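Local structure of N-acetylmuramoyl-L-alanine amidase AmiD (Escherichia coli, 3D2Y) at residues I29-D40 and T99-W110. The protein is a zinc-dependent outer-membrane lipoprotein amidase that hydrolyses the bond between N-acetylmuramoyl residues and L-amino acids in cell-wall glycopeptides. Sequence-based numbering, arbitrary orientation.
Sequences IKVLVIHYTADD and TSIGIELENRGW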
ATOM      1  N   ILE A  29     -12.503  -7.889  -0.427  1.00  6.19           N
ATOM      2  CA  ILE A  29     -11.135  -7.431  -0.231  1.00  5.13           C
ATOM      3  C   ILE A  29     -10.521  -7.059  -1.603  1.00  9.06           C
ATOM      4  O   ILE A  29     -10.514  -7.865  -2.521  1.00  2.12           O
ATOM      5  CB  ILE A  29     -10.281  -8.498   0.537  1.00  4.52           C
ATOM      6  CG1 ILE A  29     -10.841  -8.739   1.937  1.00  6.85           C
ATOM      7  CG2 ILE A  29      -8.775  -8.089   0.556  1.00  7.29           C
ATOM      8  CD1 ILE A  29     -10.499 -10.098   2.567  1.00  6.22           C
ATOM      9  N   LYS A  30     -10.024  -5.835  -1.736  1.00  3.11           N
ATOM     10  CA  LYS A  30      -9.493  -5.338  -2.993  1.00  3.54           C
ATOM     11  C   LYS A  30      -8.100  -4.722  -2.833  1.00  2.06           C
ATOM     12  O   LYS A  30      -7.428  -4.489  -3.826  1.00  2.36           O
ATOM     13  CB  LYS A  30     -10.404  -4.238  -3.550  1.00  2.33           C
ATOM     14  CG  LYS A  30     -11.870  -4.700  -3.828  1.00  4.46           C
ATOM     15  CD  LYS A  30     -12.880  -3.667  -3.346  1.00  8.62           C
ATOM     16  CE  LYS A  30     -14.284  -4.127  -3.239  1.00  7.79           C
ATOM     17  NZ  LYS A  30     -14.977  -3.562  -4.445  1.00  7.66           N
ATOM     18  N   VAL A  31      -7.682  -4.459  -1.589  1.00  2.62           N
ATOM     19  CA  VAL A  31      -6.504  -3.638  -1.325  1.00  2.00           C
ATOM     20  C   VAL A  31      -5.581  -4.315  -0.304  1.00  2.81           C
ATOM     21  O   VAL A  31      -6.059  -4.933   0.671  1.00  4.06           O
ATOM     22  CB  VAL A  31      -6.912  -2.166  -0.916  1.00  2.00           C
ATOM     23  CG1 VAL A  31      -5.707  -1.334  -0.502  1.00  3.41           C
ATOM     24  CG2 VAL A  31      -7.692  -1.444  -2.083  1.00  2.00           C
ATOM     25  N   LEU A  32      -4.293  -4.273  -0.601  1.00  2.00           N
ATOM     26  CA  LEU A  32      -3.251  -4.734   0.350  1.00  4.79           C
ATOM     27  C   LEU A  32      -2.394  -3.569   0.748  1.00  4.71           C
ATOM     28  O   LEU A  32      -1.690  -2.982  -0.102  1.00  5.67           O
ATOM     29  CB  LEU A  32      -2.379  -5.801  -0.302  1.00  3.38           C
ATOM     30  CG  LEU A  32      -1.309  -6.466   0.555  1.00  6.69           C
ATOM     31  CD1 LEU A  32      -1.960  -7.041   1.831  1.00  4.15           C
ATOM     32  CD2 LEU A  32      -0.473  -7.543  -0.208  1.00  4.41           C
ATOM     33  N   VAL A  33      -2.454  -3.222   2.038  1.00  6.09           N
ATOM     34  CA  VAL A  33      -1.728  -2.071   2.581  1.00  2.42           C
ATOM     35  C   VAL A  33      -0.441  -2.469   3.392  1.00  3.36           C
ATOM     36  O   VAL A  33      -0.516  -3.245   4.331  1.00  4.70           O
ATOM     37  CB  VAL A  33      -2.622  -1.190   3.503  1.00  4.10           C
ATOM     38  CG1 VAL A  33      -1.840   0.020   3.987  1.00  5.56           C
ATOM     39  CG2 VAL A  33      -3.889  -0.718   2.773  1.00  6.22           C
ATOM     40  N   ILE A  34       0.702  -1.890   3.026  1.00  3.77           N
ATOM     41  CA  ILE A  34       1.968  -2.158   3.724  1.00  2.65           C
ATOM     42  C   ILE A  34       2.285  -1.066   4.754  1.00  3.06           C
ATOM     43  O   ILE A  34       2.211   0.126   4.442  1.00  4.41           O
ATOM     44  CB  ILE A  34       3.158  -2.319   2.727  1.00  3.61           C
ATOM     45  CG1 ILE A  34       2.782  -3.308   1.618  1.00  2.21           C
ATOM     46  CG2 ILE A  34       4.370  -2.847   3.435  1.00  6.13           C
ATOM     47  CD1 ILE A  34       2.450  -4.744   2.131  1.00  4.54           C
ATOM     48  N   HIS A  35       2.642  -1.491   5.965  1.00  3.74           N
ATOM     49  CA  HIS A  35       2.984  -0.579   7.077  1.00  2.00           C
ATOM     50  C   HIS A  35       4.342  -0.921   7.637  1.00  2.00           C
ATOM     51  O   HIS A  35       4.787  -2.078   7.469  1.00  3.67           O
ATOM     52  CB  HIS A  35       1.997  -0.772   8.264  1.00  5.70           C
ATOM     53  CG  HIS A  35       0.553  -0.519   7.930  1.00  4.80           C
ATOM     54  ND1 HIS A  35      -0.053   0.699   8.159  1.00  2.43           N
ATOM     55  CD2 HIS A  35      -0.404  -1.337   7.432  1.00  6.51           C
ATOM     56  CE1 HIS A  35      -1.315   0.629   7.777  1.00  2.84           C
ATOM     57  NE2 HIS A  35      -1.550  -0.590   7.314  1.00  5.41           N
ATOM     58  N   TYR A  36       4.971   0.018   8.343  1.00  2.00           N
ATOM     59  CA  TYR A  36       5.966  -0.350   9.386  1.00  4.34           C
ATOM     60  C   TYR A  36       5.435  -0.040  10.792  1.00  5.97           C
ATOM     61  O   TYR A  36       4.528   0.792  10.971  1.00  6.15           O
ATOM     62  CB  TYR A  36       7.402   0.236   9.191  1.00  6.26           C
ATOM     63  CG  TYR A  36       7.493   1.746   9.063  1.00  2.71           C
ATOM     64  CD1 TYR A  36       6.966   2.611  10.044  1.00  4.66           C
ATOM     65  CD2 TYR A  36       8.099   2.332   7.934  1.00  6.05           C
ATOM     66  CE1 TYR A  36       7.013   3.995   9.879  1.00  3.84           C
ATOM     67  CE2 TYR A  36       8.185   3.733   7.789  1.00  3.24           C
ATOM     68  CZ  TYR A  36       7.621   4.556   8.759  1.00  4.45           C
ATOM     69  OH  TYR A  36       7.666   5.946   8.633  1.00  8.61           O
ATOM     70  N   THR A  37       6.060  -0.655  11.788  1.00  5.02           N
ATOM     71  CA  THR A  37       5.554  -0.602  13.167  1.00  6.00           C
ATOM     72  C   THR A  37       6.084   0.611  13.910  1.00  4.79           C
ATOM     73  O   THR A  37       5.450   1.106  14.838  1.00  5.91           O
ATOM     74  CB  THR A  37       5.946  -1.873  13.974  1.00  3.71           C
ATOM     75  OG1 THR A  37       7.374  -2.024  14.109  1.00  5.78           O
ATOM     76  CG2 THR A  37       5.405  -3.094  13.364  1.00  4.95           C
ATOM     77  N   ALA A  38       7.253   1.072  13.480  1.00  4.56           N
ATOM     78  CA  ALA A  38       8.065   2.028  14.258  1.00  6.24           C
ATOM     79  C   ALA A  38       8.275   1.626  15.702  1.00  7.76           C
ATOM     80  O   ALA A  38       8.206   2.472  16.583  1.00  8.28           O
ATOM     81  CB  ALA A  38       7.474   3.479  14.171  1.00  5.04           C
ATOM     82  N   ASP A  39       8.540   0.331  15.951  1.00  6.03           N
ATOM     83  CA  ASP A  39       8.686  -0.196  17.313  1.00  9.19           C
ATOM     84  C   ASP A  39       9.124  -1.671  17.214  1.00  7.23           C
ATOM     85  O   ASP A  39       9.026  -2.286  16.138  1.00  8.28           O
ATOM     86  CB  ASP A  39       7.354  -0.061  18.084  1.00  9.45           C
ATOM     87  CG  ASP A  39       7.535   0.085  19.606  1.00 16.93           C
ATOM     88  OD1 ASP A  39       8.676  -0.021  20.121  1.00 17.55           O
ATOM     89  OD2 ASP A  39       6.499   0.289  20.295  1.00 18.13           O
ATOM     90  N   ASP A  40       9.606  -2.219  18.330  1.00  7.75           N
ATOM     91  CA  ASP A  40      10.176  -3.565  18.396  1.00  8.67           C
ATOM     92  C   ASP A  40       9.083  -4.604  18.368  1.00  6.43           C
ATOM     93  O   ASP A  40       7.923  -4.276  18.527  1.00  8.60           O
ATOM     94  CB  ASP A  40      10.998  -3.721  19.681  1.00  8.00           C
ATOM     95  CG  ASP A  40      10.150  -3.586  20.924  1.00 11.57           C
ATOM     96  OD1 ASP A  40       9.495  -4.573  21.296  1.00 16.88           O
ATOM     97  OD2 ASP A  40      10.135  -2.508  21.539  1.00 17.26           O
ATOM     98  N   THR A  99     -12.125  -2.644   3.089  1.00  2.34           N
ATOM     99  CA  THR A  99     -11.792  -3.413   1.906  1.00  2.00           C
ATOM    100  C   THR A  99     -10.322  -3.825   1.789  1.00  2.00           C
ATOM    101  O   THR A  99      -9.898  -4.236   0.714  1.00  4.81           O
ATOM    102  CB  THR A  99     -12.234  -2.648   0.601  1.00  4.92           C
ATOM    103  OG1 THR A  99     -11.524  -1.392   0.500  1.00  2.44           O
ATOM    104  CG2 THR A  99     -13.784  -2.378   0.621  1.00  3.15           C
ATOM    105  N   SER A 100      -9.548  -3.728   2.865  1.00  2.00           N
ATOM    106  CA  SER A 100      -8.139  -4.041   2.734  1.00  2.00           C
ATOM    107  C   SER A 100      -7.678  -5.066   3.719  1.00  3.16           C
ATOM    108  O   SER A 100      -8.339  -5.331   4.739  1.00  2.34           O
ATOM    109  CB  SER A 100      -7.296  -2.779   2.879  1.00  2.00           C
ATOM    110  OG  SER A 100      -7.268  -2.315   4.242  1.00  2.32           O
ATOM    111  N   ILE A 101      -6.551  -5.666   3.372  1.00  2.85           N
ATOM    112  CA  ILE A 101      -5.734  -6.427   4.327  1.00  2.23           C
ATOM    113  C   ILE A 101      -4.524  -5.580   4.688  1.00  2.00           C
ATOM    114  O   ILE A 101      -3.979  -4.913   3.844  1.00  5.32           O
ATOM    115  CB  ILE A 101      -5.352  -7.775   3.705  1.00  3.89           C
ATOM    116  CG1 ILE A 101      -6.591  -8.668   3.758  1.00  2.54           C
ATOM    117  CG2 ILE A 101      -4.208  -8.423   4.476  1.00  5.19           C
ATOM    118  CD1 ILE A 101      -6.471  -9.958   3.087  1.00  5.38           C
ATOM    119  N   GLY A 102      -4.139  -5.583   5.972  1.00  4.38           N
ATOM    120  CA  GLY A 102      -3.048  -4.727   6.445  1.00  3.91           C
ATOM    121  C   GLY A 102      -1.937  -5.635   6.910  1.00  4.78           C
ATOM    122  O   GLY A 102      -2.176  -6.580   7.658  1.00  5.08           O
ATOM    123  N   ILE A 103      -0.750  -5.399   6.377  1.00  3.34           N
ATOM    124  CA  ILE A 103       0.473  -6.081   6.827  1.00  4.60           C
ATOM    125  C   ILE A 103       1.392  -5.093   7.498  1.00  6.18           C
ATOM    126  O   ILE A 103       1.825  -4.102   6.871  1.00  5.02           O
ATOM    127  CB  ILE A 103       1.195  -6.808   5.676  1.00  2.80           C
ATOM    128  CG1 ILE A 103       0.279  -7.911   5.132  1.00  5.24           C
ATOM    129  CG2 ILE A 103       2.531  -7.433   6.177  1.00  9.78           C
ATOM    130  CD1 ILE A 103       0.783  -8.507   3.864  1.00  4.77           C
ATOM    131  N   GLU A 104       1.743  -5.394   8.747  1.00  4.22           N
ATOM    132  CA  GLU A 104       2.704  -4.584   9.506  1.00  2.70           C
ATOM    133  C   GLU A 104       4.072  -5.285   9.537  1.00  7.14           C
ATOM    134  O   GLU A 104       4.173  -6.489   9.833  1.00  3.19           O
ATOM    135  CB  GLU A 104       2.199  -4.369  10.933  1.00  6.83           C
ATOM    136  CG  GLU A 104       1.041  -3.362  11.045  1.00  7.59           C
ATOM    137  CD  GLU A 104       1.521  -2.029  11.524  1.00  8.85           C
ATOM    138  OE1 GLU A 104       2.425  -2.010  12.366  1.00 15.00           O
ATOM    139  OE2 GLU A 104       0.987  -0.995  11.119  1.00 11.98           O
ATOM    140  N   LEU A 105       5.093  -4.499   9.227  1.00  6.13           N
ATOM    141  CA  LEU A 105       6.503  -4.892   9.143  1.00  4.05           C
ATOM    142  C   LEU A 105       7.270  -4.233  10.287  1.00  4.43           C
ATOM    143  O   LEU A 105       7.297  -3.002  10.419  1.00  4.03           O
ATOM    144  CB  LEU A 105       7.076  -4.476   7.794  1.00  5.41           C
ATOM    145  CG  LEU A 105       6.336  -4.870   6.501  1.00  6.89           C
ATOM    146  CD1 LEU A 105       7.103  -4.389   5.260  1.00  4.45           C
ATOM    147  CD2 LEU A 105       6.191  -6.380   6.448  1.00  5.97           C
ATOM    148  N   GLU A 106       7.884  -5.063  11.113  1.00  3.60           N
ATOM    149  CA  GLU A 106       8.679  -4.545  12.223  1.00  2.00           C
ATOM    150  C   GLU A 106       9.857  -3.809  11.604  1.00  2.00           C
ATOM    151  O   GLU A 106      10.714  -4.416  10.965  1.00  7.27           O
ATOM    152  CB  GLU A 106       9.173  -5.642  13.150  1.00  2.00           C
ATOM    153  CG  GLU A 106      10.049  -5.105  14.312  1.00  2.92           C
ATOM    154  CD  GLU A 106      10.961  -6.155  14.987  1.00  4.04           C
ATOM    155  OE1 GLU A 106      11.841  -5.726  15.748  1.00  4.03           O
ATOM    156  OE2 GLU A 106      10.793  -7.371  14.779  1.00  7.83           O
ATOM    157  N   ASN A 107       9.881  -2.501  11.790  1.00  2.98           N
ATOM    158  CA  ASN A 107      10.941  -1.673  11.220  1.00  6.59           C
ATOM    159  C   ASN A 107      10.847  -0.350  11.967  1.00  2.30           C
ATOM    160  O   ASN A 107       9.745   0.064  12.311  1.00  3.87           O
ATOM    161  CB  ASN A 107      10.718  -1.524   9.694  1.00  3.85           C
ATOM    162  CG  ASN A 107      11.649  -0.475   9.061  1.00  4.87           C
ATOM    163  OD1 ASN A 107      11.372   0.741   9.118  1.00  7.58           O
ATOM    164  ND2 ASN A 107      12.773  -0.936   8.475  1.00  2.00           N
ATOM    165  N   ARG A 108      11.983   0.298  12.225  1.00  4.93           N
ATOM    166  CA  ARG A 108      12.023   1.494  13.076  1.00  5.36           C
ATOM    167  C   ARG A 108      11.395   2.769  12.482  1.00  9.84           C
ATOM    168  O   ARG A 108      11.127   3.742  13.223  1.00  9.04           O
ATOM    169  CB  ARG A 108      13.475   1.761  13.523  1.00  6.30           C
ATOM    170  CG  ARG A 108      13.739   3.143  14.100  1.00 11.87           C
ATOM    171  CD  ARG A 108      15.256   3.506  14.021  1.00 15.32           C
ATOM    172  NE  ARG A 108      16.041   2.301  13.756  1.00 18.44           N
ATOM    173  CZ  ARG A 108      16.948   2.149  12.792  1.00 18.84           C
ATOM    174  NH1 ARG A 108      17.295   3.148  11.992  1.00 12.55           N
ATOM    175  NH2 ARG A 108      17.541   0.968  12.664  1.00 20.20           N
ATOM    176  N   GLY A 109      11.151   2.758  11.169  1.00  5.67           N
ATOM    177  CA  GLY A 109      10.719   3.972  10.450  1.00  8.81           C
ATOM    178  C   GLY A 109      11.798   5.040  10.391  1.00 18.34           C
ATOM    179  O   GLY A 109      12.998   4.723  10.201  1.00 18.71           O
ATOM    180  N   TRP A 110      11.377   6.298  10.551  1.00 18.43           N
ATOM    181  CA  TRP A 110      12.283   7.451  10.523  1.00 19.40           C
ATOM    182  C   TRP A 110      12.696   7.974  11.889  1.00 22.36           C
ATOM    183  O   TRP A 110      11.948   7.891  12.867  1.00 23.31           O
ATOM    184  CB  TRP A 110      11.732   8.618   9.683  1.00 19.43           C
ATOM    185  CG  TRP A 110      10.439   9.179  10.167  1.00 18.16           C
ATOM    186  CD1 TRP A 110       9.196   8.889   9.683  1.00 19.06           C
ATOM    187  CD2 TRP A 110      10.248  10.167  11.186  1.00 19.94           C
ATOM    188  NE1 TRP A 110       8.246   9.597  10.357  1.00 17.89           N
ATOM    189  CE2 TRP A 110       8.860  10.399  11.283  1.00 20.80           C
ATOM    190  CE3 TRP A 110      11.117  10.875  12.040  1.00 20.25           C
ATOM    191  CZ2 TRP A 110       8.311  11.311  12.197  1.00 19.56           C
ATOM    192  CZ3 TRP A 110      10.567  11.775  12.953  1.00 20.19           C
ATOM    193  CH2 TRP A 110       9.179  11.985  13.019  1.00 18.56           C
TER
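Leu-32 and Ile-103 meet on the apolar face of neighbouring parallel strands, 31-36 and 100-105, where their CD1 methyls come within 3.7 Å. With CG anti to the backbone N (chi1 -176°), Leu-32 brings the end of its side chain, CD1, close to strand 100-105, where this methyl also reaches Ile-101 CG2. Ile-34 CG2 lies 3.6 Å from Leu-105 CD1, and helix 124-141 packs against Ile-101 and Leu-105. Backbone bonds run nearly straight at Val-33 N to Ile-101 O (2.9 Å) but are more bent near Leu-105.

The two are adjacent inner strands of the mixed sheet of the amidase 2 (PGRP-like) fold, and the sheet face bearing Val-31, Val-33 and His-35 carries the catalytic residues. There the zinc ligand His-35 and the proton acceptor Glu-104 are bridge partners; Glu-104 OE2 sits 3.0 Å from His-35 CB, ring and carboxylate planes 30° apart. Ile-103 O approaches the edge of the imidazole, whose NE2 is hydrogen-bonded to His-84 ND1; His-151 and Asp-161 are the other two protein ligands of the zinc.

At the C-terminal end of strand 31-36, the substrate-binding Tyr-36 lays one ring face over Gly-109, whose CA stands 3.6 Å from the ring centroid in a CH-pi contact; the Tyr-36 OH lies 3.5 Å from Trp-110 CD1. A serine in place of Tyr-36 would probably leave Gly-109 without its aromatic cover and open a gap beside the bound peptide. Towards solvent the contact thins: Glu-106 OE1 comes no nearer to Asp-40 than CA, at 3.8 Å, while Glu-106 OE2 accepts from Ala-61 N and Asp-40 OD2 is hydrogen-bonded to Ser-43 OG.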